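Local coordinates for protein heat-inducible transcription repressor HrcA (Thermotoga maritima, PDB 1STZ) that probably binds DNA as a negative regulator of class I heat-shock genes, keeping the grpE-dnaK-dnaJ and groELS operons repressed, at residues A[271-276]-A[288-293]; A[261-266]-A[305-310]; A[80-85]-A[275-280]. All coordinates share one frame; numbering follows the deposited sequence.

Interaction 1: A[271-276]-A[288-293]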
# COMPACT_ATOMS: atom_id res chain seq x y z
N ILE A 271 -24.80 0.86 -8.61
CA ILE A 271 -24.47 0.54 -7.24
C ILE A 271 -25.63 0.93 -6.31
O ILE A 271 -26.13 2.04 -6.39
CB ILE A 271 -23.16 1.27 -6.85
CG1 ILE A 271 -22.02 0.75 -7.73
CG2 ILE A 271 -22.88 1.09 -5.36
CD1 ILE A 271 -20.73 1.51 -7.57
N THR A 272 -26.06 -0.01 -5.47
CA THR A 272 -27.09 0.25 -4.45
C THR A 272 -26.70 -0.35 -3.11
O THR A 272 -25.79 -1.20 -3.01
CB THR A 272 -28.47 -0.37 -4.85
OG1 THR A 272 -28.34 -1.78 -5.05
CG2 THR A 272 -29.00 0.16 -6.21
N VAL A 273 -27.41 0.08 -2.07
CA VAL A 273 -27.35 -0.58 -0.78
C VAL A 273 -28.75 -1.05 -0.38
O VAL A 273 -29.73 -0.41 -0.69
CB VAL A 273 -26.73 0.35 0.32
CG1 VAL A 273 -27.71 1.46 0.74
CG2 VAL A 273 -26.31 -0.46 1.51
N ARG A 274 -28.82 -2.22 0.23
CA ARG A 274 -30.05 -2.72 0.84
C ARG A 274 -29.76 -2.85 2.34
O ARG A 274 -28.85 -3.56 2.73
CB ARG A 274 -30.45 -4.06 0.24
CG ARG A 274 -30.99 -3.89 -1.18
CD ARG A 274 -31.45 -5.18 -1.81
NE ARG A 274 -32.07 -4.99 -3.11
CZ ARG A 274 -33.31 -4.55 -3.31
NH1 ARG A 274 -34.15 -4.27 -2.31
NH2 ARG A 274 -33.73 -4.42 -4.56
N ILE A 275 -30.53 -2.11 3.14
CA ILE A 275 -30.34 -2.02 4.58
C ILE A 275 -31.45 -2.79 5.28
O ILE A 275 -32.63 -2.56 5.03
CB ILE A 275 -30.33 -0.51 5.02
CG1 ILE A 275 -29.16 0.22 4.38
CG2 ILE A 275 -30.25 -0.38 6.53
CD1 ILE A 275 -29.29 1.73 4.36
N GLY A 276 -31.06 -3.71 6.15
CA GLY A 276 -32.00 -4.44 7.00
C GLY A 276 -33.16 -5.10 6.27
O GLY A 276 -32.98 -6.01 5.46
N ALA A 288 -26.37 -4.77 6.18
CA ALA A 288 -26.52 -4.00 4.96
C ALA A 288 -25.66 -4.68 3.88
O ALA A 288 -24.58 -5.24 4.17
CB ALA A 288 -26.05 -2.59 5.19
N VAL A 289 -26.13 -4.65 2.64
CA VAL A 289 -25.35 -5.13 1.49
C VAL A 289 -25.21 -4.08 0.42
O VAL A 289 -26.21 -3.57 -0.06
CB VAL A 289 -26.04 -6.27 0.71
CG1 VAL A 289 -24.99 -7.21 0.09
CG2 VAL A 289 -27.08 -6.94 1.48
N PHE A 290 -23.99 -3.78 0.02
CA PHE A 290 -23.73 -3.05 -1.21
C PHE A 290 -23.57 -4.05 -2.34
O PHE A 290 -22.92 -5.07 -2.18
CB PHE A 290 -22.46 -2.21 -1.12
CG PHE A 290 -22.65 -0.92 -0.38
CD1 PHE A 290 -22.56 -0.87 0.97
CD2 PHE A 290 -22.95 0.25 -1.06
CE1 PHE A 290 -22.75 0.33 1.66
CE2 PHE A 290 -23.14 1.44 -0.38
CZ PHE A 290 -23.02 1.47 0.98
N SER A 291 -24.18 -3.77 -3.46
CA SER A 291 -24.03 -4.62 -4.61
C SER A 291 -23.89 -3.80 -5.87
O SER A 291 -24.29 -2.62 -5.94
CB SER A 291 -25.20 -5.59 -4.69
OG SER A 291 -26.42 -4.91 -4.96
N GLY A 292 -23.29 -4.42 -6.87
CA GLY A 292 -23.04 -3.80 -8.16
C GLY A 292 -22.36 -4.82 -9.08
O GLY A 292 -22.01 -5.91 -8.65
N LYS A 293 -22.17 -4.46 -10.34
CA LYS A 293 -21.50 -5.34 -11.29
C LYS A 293 -20.23 -4.71 -11.80
O LYS A 293 -20.13 -3.49 -11.85
CB LYS A 293 -22.42 -5.65 -12.46
CG LYS A 293 -23.76 -6.23 -12.07
CD LYS A 293 -24.46 -6.79 -13.28
CE LYS A 293 -25.88 -7.23 -12.98
NZ LYS A 293 -26.79 -6.07 -12.98
O HOH W 1 -26.87 -3.01 -6.86
O HOH W 2 -27.75 -4.15 -2.85
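Antiparallel strand pairing forms this contact, at the border of the five-stranded sheet in the C-terminal, GAF-like part of HrcA, where strands 272-275 and 287-296 are the arms of a hairpin. The hydrogen-bonded pairs Thr272-Ser291 and Arg274-Val289 alternate with the non-hydrogen-bonded pairs Val273-Phe290 and Ile275-Ala288. All four backbone bonds run nearly straight, the shortest being Val289 N to Arg274 O at 2.9 Å. One face is apolar, the other mixed. On the first, Val273 CG2, anti to its own backbone N, lies over the Phe290 ring in a CH-pi contact, 3.8 Å from the ring centroid, while Ile271 CG2 approaches the ring edge near CD2. Ala288 CB continues this apolar row beside Val273 and Ile275. At the Thr272-Ser291 end of the other face, Thr272 OG1 and Ser291 OG stand 3.7 Å apart, and two waters link them; one lies 2.6 Å from Thr272 OG1 and 2.7 Å from Ser291 OG, and the second also donates to Val289 O. Helix 314-334 packs on the apolar face through Tyr314 and Asn317, helix 81-94 reaches Val273 and Ile275, and strand 299-309 extends the sheet beyond residues 288-293.

Interaction 2: A[261-266]-A[305-310]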
# COMPACT_ATOMS: atom_id res chain seq x y z
N LYS A 261 -30.04 -17.29 -6.75
CA LYS A 261 -31.28 -16.61 -7.11
C LYS A 261 -31.55 -15.44 -6.15
O LYS A 261 -31.90 -14.36 -6.58
CB LYS A 261 -32.44 -17.60 -7.09
CG LYS A 261 -33.47 -17.41 -8.19
CD LYS A 261 -33.15 -18.24 -9.45
CE LYS A 261 -34.37 -19.03 -9.95
NZ LYS A 261 -34.83 -20.12 -9.02
N PHE A 262 -31.39 -15.67 -4.85
CA PHE A 262 -31.48 -14.61 -3.86
C PHE A 262 -30.39 -13.54 -4.06
O PHE A 262 -30.70 -12.35 -4.06
CB PHE A 262 -31.43 -15.19 -2.45
CG PHE A 262 -31.32 -14.15 -1.39
CD1 PHE A 262 -32.38 -13.29 -1.14
CD2 PHE A 262 -30.16 -14.02 -0.66
CE1 PHE A 262 -32.28 -12.31 -0.15
CE2 PHE A 262 -30.04 -13.05 0.31
CZ PHE A 262 -31.11 -12.20 0.57
N LEU A 263 -29.14 -13.93 -4.24
CA LEU A 263 -28.08 -12.94 -4.47
C LEU A 263 -28.38 -12.08 -5.69
O LEU A 263 -28.13 -10.86 -5.67
CB LEU A 263 -26.70 -13.58 -4.65
CG LEU A 263 -25.96 -14.08 -3.42
CD1 LEU A 263 -24.57 -14.57 -3.85
CD2 LEU A 263 -25.84 -12.98 -2.36
N GLU A 264 -28.89 -12.70 -6.74
CA GLU A 264 -29.19 -11.99 -7.98
C GLU A 264 -30.32 -10.97 -7.78
O GLU A 264 -30.30 -9.92 -8.41
CB GLU A 264 -29.55 -12.97 -9.12
CG GLU A 264 -28.31 -13.63 -9.74
CD GLU A 264 -28.61 -14.66 -10.83
OE1 GLU A 264 -29.80 -14.92 -11.14
OE2 GLU A 264 -27.64 -15.23 -11.38
N SER A 265 -31.27 -11.29 -6.90
CA SER A 265 -32.40 -10.40 -6.61
C SER A 265 -31.98 -9.14 -5.84
O SER A 265 -32.69 -8.15 -5.86
CB SER A 265 -33.48 -11.14 -5.79
OG SER A 265 -33.13 -11.25 -4.41
N LEU A 266 -30.84 -9.21 -5.16
CA LEU A 266 -30.29 -8.06 -4.44
C LEU A 266 -29.79 -6.96 -5.36
O LEU A 266 -29.88 -5.77 -5.04
CB LEU A 266 -29.13 -8.50 -3.53
CG LEU A 266 -29.49 -9.45 -2.39
CD1 LEU A 266 -28.24 -9.89 -1.67
CD2 LEU A 266 -30.43 -8.78 -1.40
N TYR A 305 -20.61 -8.19 -3.99
CA TYR A 305 -21.42 -7.98 -2.80
C TYR A 305 -20.53 -7.68 -1.60
O TYR A 305 -19.55 -8.38 -1.38
CB TYR A 305 -22.24 -9.22 -2.48
CG TYR A 305 -23.13 -9.66 -3.61
CD1 TYR A 305 -22.66 -10.48 -4.61
CD2 TYR A 305 -24.46 -9.25 -3.67
CE1 TYR A 305 -23.48 -10.89 -5.65
CE2 TYR A 305 -25.28 -9.64 -4.71
CZ TYR A 305 -24.78 -10.46 -5.70
OH TYR A 305 -25.61 -10.88 -6.72
N LEU A 306 -20.87 -6.63 -0.87
CA LEU A 306 -20.26 -6.29 0.42
C LEU A 306 -21.33 -6.37 1.53
O LEU A 306 -22.29 -5.59 1.53
CB LEU A 306 -19.75 -4.86 0.36
CG LEU A 306 -18.67 -4.32 1.31
CD1 LEU A 306 -19.03 -2.95 1.80
CD2 LEU A 306 -18.27 -5.23 2.44
N PHE A 307 -21.13 -7.26 2.47
CA PHE A 307 -22.02 -7.41 3.61
C PHE A 307 -21.32 -6.87 4.84
O PHE A 307 -20.19 -7.23 5.11
CB PHE A 307 -22.37 -8.87 3.84
CG PHE A 307 -23.17 -9.49 2.75
CD1 PHE A 307 -22.54 -10.18 1.72
CD2 PHE A 307 -24.55 -9.43 2.76
CE1 PHE A 307 -23.30 -10.79 0.71
CE2 PHE A 307 -25.29 -10.01 1.76
CZ PHE A 307 -24.65 -10.69 0.72
N THR A 308 -22.00 -6.00 5.58
CA THR A 308 -21.52 -5.55 6.88
C THR A 308 -22.69 -5.56 7.82
O THR A 308 -23.82 -5.73 7.40
CB THR A 308 -20.99 -4.09 6.79
OG1 THR A 308 -22.02 -3.21 6.31
CG2 THR A 308 -19.86 -3.95 5.76
N SER A 309 -22.43 -5.33 9.09
CA SER A 309 -23.48 -4.83 9.96
C SER A 309 -24.10 -3.56 9.34
O SER A 309 -23.42 -2.77 8.68
CB SER A 309 -22.93 -4.48 11.33
OG SER A 309 -23.95 -3.89 12.11
N LYS A 310 -25.40 -3.38 9.57
CA LYS A 310 -26.07 -2.14 9.16
C LYS A 310 -25.67 -0.95 10.02
O LYS A 310 -25.97 0.18 9.67
CB LYS A 310 -27.60 -2.29 9.14
CG LYS A 310 -28.27 -2.56 10.45
CD LYS A 310 -29.78 -2.73 10.22
CE LYS A 310 -30.52 -3.22 11.47
NZ LYS A 310 -31.95 -3.49 11.13
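Helix-on-sheet packing in the GAF-like domain brings helix 260-266 across strand 299-309, a central strand of the five-stranded antiparallel sheet. The short segments run at 93° to each other, their axes 11.1 Å apart, so that the layers meet through side chains, one of which reaches a backbone carbonyl of the helix. Tyr305 and Phe307, two positions apart on the strand, both point toward the helix, and Leu263 and Leu266 answer from the other side. Leu263 sits at the middle of the contact. Its CD2 methyl lies over the centre of the Tyr305 ring, a CH-pi contact with 4.2 Å to the centroid, and the same methyl meets the edge of the second ring, 4.0 Å from Phe307 CZ. Leu266 adds its CB at the edge of the tyrosine ring, near CE2. Around these groups Tyr231 touches both Leu263 and Tyr305, while Ser291 and Val289 of the neighbouring strand lie against Tyr305 and Phe307.

The polar element is a single buried phenol. Tyr305 OH donates to Leu263 O at 2.7 Å, and the hydroxyl stands above the carbonyl plane, 80° out of it, rather than on a lone pair. That approach leaves the carbonyl able to serve the helix as well, since Leu266 N also donates to Leu263 O. A phenylalanine here would remove the hydroxyl and would probably loosen the tie between strand and helix. A contrasting geometry occurs on the exposed side of the same turn: Ser265 OG donates to Phe262 O at 2.7 Å, in the carbonyl plane and on a lone pair.

Interaction 3: A[80-85]-A[275-280]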
# COMPACT_ATOMS: atom_id res chain seq x y z
N THR A 80 -33.99 3.37 13.23
CA THR A 80 -34.60 2.26 12.54
C THR A 80 -33.95 2.08 11.19
O THR A 80 -33.08 2.85 10.83
CB THR A 80 -36.10 2.53 12.34
OG1 THR A 80 -36.27 3.65 11.49
CG2 THR A 80 -36.78 2.92 13.67
N ASP A 81 -34.37 1.07 10.44
CA ASP A 81 -33.90 0.91 9.06
C ASP A 81 -34.25 2.13 8.22
O ASP A 81 -33.50 2.51 7.33
CB ASP A 81 -34.46 -0.36 8.42
CG ASP A 81 -33.89 -1.63 9.03
OD1 ASP A 81 -32.87 -1.53 9.74
OD2 ASP A 81 -34.40 -2.75 8.87
N LYS A 82 -35.39 2.75 8.51
CA LYS A 82 -35.80 3.96 7.82
C LYS A 82 -34.82 5.11 8.12
O LYS A 82 -34.43 5.85 7.23
CB LYS A 82 -37.23 4.34 8.19
CG LYS A 82 -37.81 5.42 7.32
CD LYS A 82 -39.13 5.87 7.86
CE LYS A 82 -39.83 6.83 6.92
NZ LYS A 82 -41.08 7.32 7.56
N GLY A 83 -34.42 5.24 9.37
CA GLY A 83 -33.45 6.24 9.75
C GLY A 83 -32.08 6.01 9.17
O GLY A 83 -31.39 6.96 8.82
N LEU A 84 -31.67 4.76 9.08
CA LEU A 84 -30.41 4.44 8.42
C LEU A 84 -30.45 4.80 6.94
O LEU A 84 -29.48 5.31 6.42
CB LEU A 84 -30.04 2.97 8.61
CG LEU A 84 -29.76 2.60 10.05
CD1 LEU A 84 -29.65 1.06 10.17
CD2 LEU A 84 -28.51 3.27 10.56
N ARG A 85 -31.57 4.52 6.27
CA ARG A 85 -31.75 4.87 4.86
C ARG A 85 -31.72 6.37 4.68
O ARG A 85 -31.08 6.86 3.77
CB ARG A 85 -33.07 4.29 4.33
CG ARG A 85 -33.57 4.80 2.96
CD ARG A 85 -32.63 4.66 1.78
NE ARG A 85 -32.31 3.27 1.47
CZ ARG A 85 -31.54 2.88 0.47
NH1 ARG A 85 -30.99 3.76 -0.37
NH2 ARG A 85 -31.32 1.60 0.28
N ILE A 275 -30.53 -2.11 3.14
CA ILE A 275 -30.34 -2.02 4.58
C ILE A 275 -31.45 -2.79 5.28
O ILE A 275 -32.63 -2.56 5.03
CB ILE A 275 -30.33 -0.51 5.02
CG1 ILE A 275 -29.16 0.22 4.38
CG2 ILE A 275 -30.25 -0.38 6.53
CD1 ILE A 275 -29.29 1.73 4.36
N GLY A 276 -31.06 -3.71 6.15
CA GLY A 276 -32.00 -4.44 7.00
C GLY A 276 -33.16 -5.10 6.27
O GLY A 276 -32.98 -6.01 5.46
N ARG A 277 -34.36 -4.63 6.53
CA ARG A 277 -35.55 -5.17 5.89
C ARG A 277 -35.54 -5.09 4.35
O ARG A 277 -36.24 -5.84 3.68
CB ARG A 277 -36.82 -4.53 6.44
CG ARG A 277 -36.75 -3.04 6.75
CD ARG A 277 -36.70 -2.13 5.53
NE ARG A 277 -36.80 -0.70 5.87
CZ ARG A 277 -37.92 -0.05 6.13
NH1 ARG A 277 -39.11 -0.68 6.13
NH2 ARG A 277 -37.86 1.26 6.40
N GLU A 278 -34.75 -4.17 3.80
CA GLU A 278 -34.65 -4.01 2.34
C GLU A 278 -34.04 -5.26 1.67
O GLU A 278 -34.29 -5.52 0.50
CB GLU A 278 -33.87 -2.75 1.97
CG GLU A 278 -34.53 -1.42 2.39
CD GLU A 278 -33.58 -0.22 2.29
OE1 GLU A 278 -33.99 0.92 2.61
OE2 GLU A 278 -32.41 -0.40 1.88
N ILE A 279 -33.30 -6.06 2.44
CA ILE A 279 -32.63 -7.26 1.92
C ILE A 279 -33.64 -8.33 1.47
O ILE A 279 -33.46 -8.97 0.44
CB ILE A 279 -31.63 -7.81 2.97
CG1 ILE A 279 -30.51 -6.80 3.18
CG2 ILE A 279 -31.03 -9.16 2.53
CD1 ILE A 279 -29.44 -7.24 4.16
N GLY A 280 -34.70 -8.50 2.24
CA GLY A 280 -35.79 -9.37 1.86
C GLY A 280 -35.88 -10.66 2.64
O GLY A 280 -36.78 -11.44 2.37
O HOH W 3 -35.11 1.42 4.88
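Arg85 grips Glu278 side-on through two nitrogens, one for each carboxylate oxygen. NH2 of Arg85 donates to Glu278 OE2 at 2.8 Å along an almost straight line, and NE of Arg85 reaches the syn lone pair of Glu278 OE1 at 3.1 Å. Bends at chi2 (56°) and chi3 (63°) curl the arginine so that its guanidinium edge faces the glutamate, with the two planes 38° apart. The carboxylate carries further bonds: Ile275 N donates to Glu278 OE2 at 2.8 Å from above its plane, and a water donates to Glu278 OE1 while accepting from Arg277 NE. So many donors would probably keep Glu278 ionised. Arg85 NH1 has a second acidic partner in Glu89.

Nearer the helix start, Asp81 OD2 accepts from Arg277 N at 3.0 Å, while Asp81 OD1 pairs with Lys310. Arg277 slides past Asp81 with its guanidinium tilted off the carboxylate, so that its charge lies nearby without an N-H directed at OD2. Thr80 is the N-cap of helix 81-94, its OG1 accepting from Gly83 N. This helix follows strand 78-79, in the wing hairpin of what is probably the winged-helix DNA-binding module, and the contact thus joins that N-terminal part to the turn leaving strand 272-275 of the GAF-like domain.

Gly276 permits the close fit: with positive phi, it lies where a side chain would collide with Asp81 OD2. Apolar packing completes the seam. Ile275 CG2 meets Leu84 CB at 3.9 Å, and Ile275 CD1 rests 4.0 Å from Arg85 CA and lies over one face of the arginine's guanidinium.

How the interactions relate
Interactions 1 and 2 are both buried and both involve one sheet of the GAF-like domain, through neighbouring strands: interaction 1 works edgewise by backbone bonds, interaction 2 covers a face with a helix by apolar side chains and one phenol bond. Val289 CG1 and Phe307 CE2 pack together where they meet. Interaction 3 is partly exposed and much more charged, as a junction between the N-terminal part and the sheet domain. It shares Ile275 and Gly276 with interaction 1, where the strand's backbone order gives way to a turn, and Arg85 NH2 makes a weak hydrogen bond to Val273 O. Lys310 ties interaction 2 to interaction 3 through its salt bridge with Asp81.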